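Local atomic coordinates of nucleoside diphosphate kinase (Aquifex aeolicus, PDB entry 3ZTP), a protein that catalyses transfer of the gamma phosphate of ATP to nucleoside diphosphates through a phosphohistidine intermediate, supplying the cell with the other nucleoside triphosphates. Residues G48-V53 and I132-S137. Residues are numbered along the deposited sequence; the frame is centred on the assembly and turned at random.
With SO4 (sulfate ion), chain D.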
loop_
_atom_site.group_PDB
_atom_site.type_symbol
_atom_site.label_atom_id
_atom_site.label_comp_id
_atom_site.label_asym_id
_atom_site.label_seq_id
_atom_site.Cartn_x
_atom_site.Cartn_y
_atom_site.Cartn_z
ATOM N N GLY A 48 -15.172 8.219 9.119
ATOM C CA GLY A 48 -16.624 8.261 9.036
ATOM C C GLY A 48 -17.230 7.111 8.239
ATOM O O GLY A 48 -18.276 6.547 8.617
ATOM N N GLU A 49 -16.579 6.761 7.129
ATOM C CA GLU A 49 -17.012 5.626 6.330
ATOM C C GLU A 49 -16.811 4.309 7.066
ATOM O O GLU A 49 -17.664 3.434 7.009
ATOM C CB GLU A 49 -16.238 5.584 5.010
ATOM C CG GLU A 49 -16.603 6.720 4.065
ATOM C CD GLU A 49 -15.762 6.734 2.795
ATOM O OE1 GLU A 49 -14.885 5.863 2.600
ATOM O OE2 GLU A 49 -16.025 7.637 1.966
ATOM N N PHE A 50 -15.679 4.162 7.744
ATOM C CA PHE A 50 -15.425 2.941 8.499
ATOM C C PHE A 50 -16.512 2.739 9.538
ATOM O O PHE A 50 -17.015 1.635 9.708
ATOM C CB PHE A 50 -14.049 3.019 9.159
ATOM C CG PHE A 50 -13.676 1.779 9.943
ATOM C CD1 PHE A 50 -13.021 0.732 9.326
ATOM C CD2 PHE A 50 -13.981 1.652 11.282
ATOM C CE1 PHE A 50 -12.665 -0.403 10.028
ATOM C CE2 PHE A 50 -13.654 0.494 11.987
ATOM C CZ PHE A 50 -12.987 -0.534 11.350
ATOM N N TYR A 51 -16.879 3.828 10.204
ATOM C CA TYR A 51 -17.882 3.812 11.272
ATOM C C TYR A 51 -19.273 4.238 10.810
ATOM O O TYR A 51 -20.068 4.752 11.603
ATOM C CB TYR A 51 -17.416 4.742 12.392
ATOM C CG TYR A 51 -16.287 4.182 13.205
ATOM C CD1 TYR A 51 -16.482 3.094 14.035
ATOM C CD2 TYR A 51 -15.027 4.754 13.167
ATOM C CE1 TYR A 51 -15.442 2.580 14.805
ATOM C CE2 TYR A 51 -14.001 4.260 13.932
ATOM C CZ TYR A 51 -14.217 3.176 14.744
ATOM O OH TYR A 51 -13.180 2.679 15.517
ATOM N N TYR A 52 -19.581 4.006 9.543
ATOM C CA TYR A 52 -20.846 4.490 8.992
ATOM C C TYR A 52 -22.082 4.016 9.745
ATOM O O TYR A 52 -23.098 4.710 9.773
ATOM C CB TYR A 52 -20.939 4.095 7.517
ATOM C CG TYR A 52 -21.386 2.672 7.280
ATOM C CD1 TYR A 52 -20.474 1.625 7.263
ATOM C CD2 TYR A 52 -22.727 2.379 7.046
ATOM C CE1 TYR A 52 -20.881 0.326 7.038
ATOM C CE2 TYR A 52 -23.145 1.085 6.820
ATOM C CZ TYR A 52 -22.216 0.062 6.808
ATOM O OH TYR A 52 -22.629 -1.226 6.586
ATOM N N VAL A 53 -22.014 2.848 10.367
ATOM C CA VAL A 53 -23.155 2.330 11.130
ATOM C C VAL A 53 -23.507 3.232 12.321
ATOM O O VAL A 53 -24.662 3.281 12.763
ATOM C CB VAL A 53 -22.882 0.890 11.617
ATOM C CG1 VAL A 53 -23.935 0.443 12.625
ATOM C CG2 VAL A 53 -22.850 -0.060 10.426
ATOM N N ILE A 132 -12.221 -5.547 7.787
ATOM C CA ILE A 132 -10.948 -6.034 7.243
ATOM C C ILE A 132 -10.745 -5.478 5.847
ATOM O O ILE A 132 -9.666 -4.955 5.569
ATOM C CB ILE A 132 -10.903 -7.553 7.255
ATOM C CG1 ILE A 132 -10.817 -8.051 8.700
ATOM C CG2 ILE A 132 -9.719 -8.048 6.449
ATOM C CD1 ILE A 132 -11.008 -9.561 8.847
ATOM N N CYS A 133 -11.740 -5.575 4.972
ATOM C CA CYS A 133 -11.613 -5.048 3.617
ATOM C C CYS A 133 -11.454 -3.532 3.598
ATOM O O CYS A 133 -10.848 -2.973 2.675
ATOM C CB CYS A 133 -12.822 -5.455 2.780
ATOM S SG CYS A 133 -12.800 -7.202 2.308
ATOM N N PHE A 134 -11.992 -2.843 4.583
ATOM C CA PHE A 134 -11.843 -1.406 4.581
ATOM C C PHE A 134 -10.374 -1.013 4.729
ATOM O O PHE A 134 -9.920 -0.025 4.138
ATOM C CB PHE A 134 -12.666 -0.743 5.681
ATOM C CG PHE A 134 -12.904 0.709 5.429
ATOM C CD1 PHE A 134 -11.994 1.679 5.794
ATOM C CD2 PHE A 134 -14.022 1.085 4.730
ATOM C CE1 PHE A 134 -12.223 3.020 5.498
ATOM C CE2 PHE A 134 -14.262 2.427 4.436
ATOM C CZ PHE A 134 -13.349 3.386 4.813
ATOM N N ILE A 135 -9.628 -1.763 5.531
ATOM C CA ILE A 135 -8.263 -1.403 5.892
ATOM C C ILE A 135 -7.212 -2.126 5.050
ATOM O O ILE A 135 -6.191 -1.549 4.709
ATOM C CB ILE A 135 -8.014 -1.726 7.393
ATOM C CG1 ILE A 135 -9.033 -0.995 8.279
ATOM C CG2 ILE A 135 -6.576 -1.395 7.804
ATOM C CD1 ILE A 135 -9.067 0.521 8.094
ATOM N N PHE A 136 -7.472 -3.398 4.740
ATOM C CA PHE A 136 -6.487 -4.275 4.108
ATOM C C PHE A 136 -7.044 -4.944 2.875
ATOM O O PHE A 136 -8.104 -5.563 2.945
ATOM C CB PHE A 136 -6.075 -5.421 5.066
ATOM C CG PHE A 136 -5.306 -4.980 6.281
ATOM C CD1 PHE A 136 -4.007 -4.534 6.180
ATOM C CD2 PHE A 136 -5.907 -5.015 7.514
ATOM C CE1 PHE A 136 -3.305 -4.148 7.313
ATOM C CE2 PHE A 136 -5.200 -4.671 8.662
ATOM C CZ PHE A 136 -3.922 -4.217 8.555
ATOM N N SER A 137 -6.292 -4.914 1.784
ATOM C CA SER A 137 -6.639 -5.747 0.636
ATOM C C SER A 137 -6.176 -7.175 0.879
ATOM O O SER A 137 -5.342 -7.457 1.761
ATOM C CB SER A 137 -5.951 -5.249 -0.621
ATOM O OG SER A 137 -4.570 -5.518 -0.554
HETATM S S SO4 D . -15.042 1.217 18.450
HETATM O O1 SO4 D . -14.542 0.433 19.573
HETATM O O2 SO4 D . -15.939 0.387 17.648
HETATM O O3 SO4 D . -15.837 2.362 18.887
HETATM O O4 SO4 D . -13.946 1.726 17.672
#
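The ring of Phe-134 turns one face to the end of helix 44-50: Phe-50 N and CA lie over that face, and Phe-50 CB makes a CH-pi contact 4.3 Å from the ring centroid. The edge of the Phe-50 ring is directed at the same face, off-centre, in an offset edge-to-face pair with planes 80° apart and Phe-50 CD1 3.8 Å from Phe-134 CD1. With CG anti to the backbone N (chi1 -179°), Phe-50 is turned so that CE1 meets Ile-135 CG1 at 4.1 Å, the two side chains crossing at about a right angle; Ile-135 CD1 also sits at the edge of the Phe-134 ring. Glu-49 CB lies 3.6 Å from Phe-134 CZ, with OE1 near the same carbon and the carboxylate about perpendicular to the ring. At another part of its edge Phe-50 meets Tyr-51, CD2 lying over the centre of one face of that ring. The Tyr-51 hydroxyl donates a very short hydrogen bond, OH to sulfate O4 2.5 Å; the sulfate also bonds His-120 ND1. Phe-50 reaches Leu-7 and Ile-9 of the central sheet and meets His-120 edge-to-face, while Phe-134 and Ile-135 pack on Leu-139 of a second subunit, to whose Cys-133 the Cys-133 before Phe-134 is disulfide-bonded. Cohesion is thus mainly apolar and aromatic, with the Glu-49 carboxylate at the exposed margin. The contact lies between the subunit interface and His-120, the predicted phosphohistidine, consistent with Phe-50 and Tyr-51 helping to line a site where the sulfate probably marks a place suited to a phosphate.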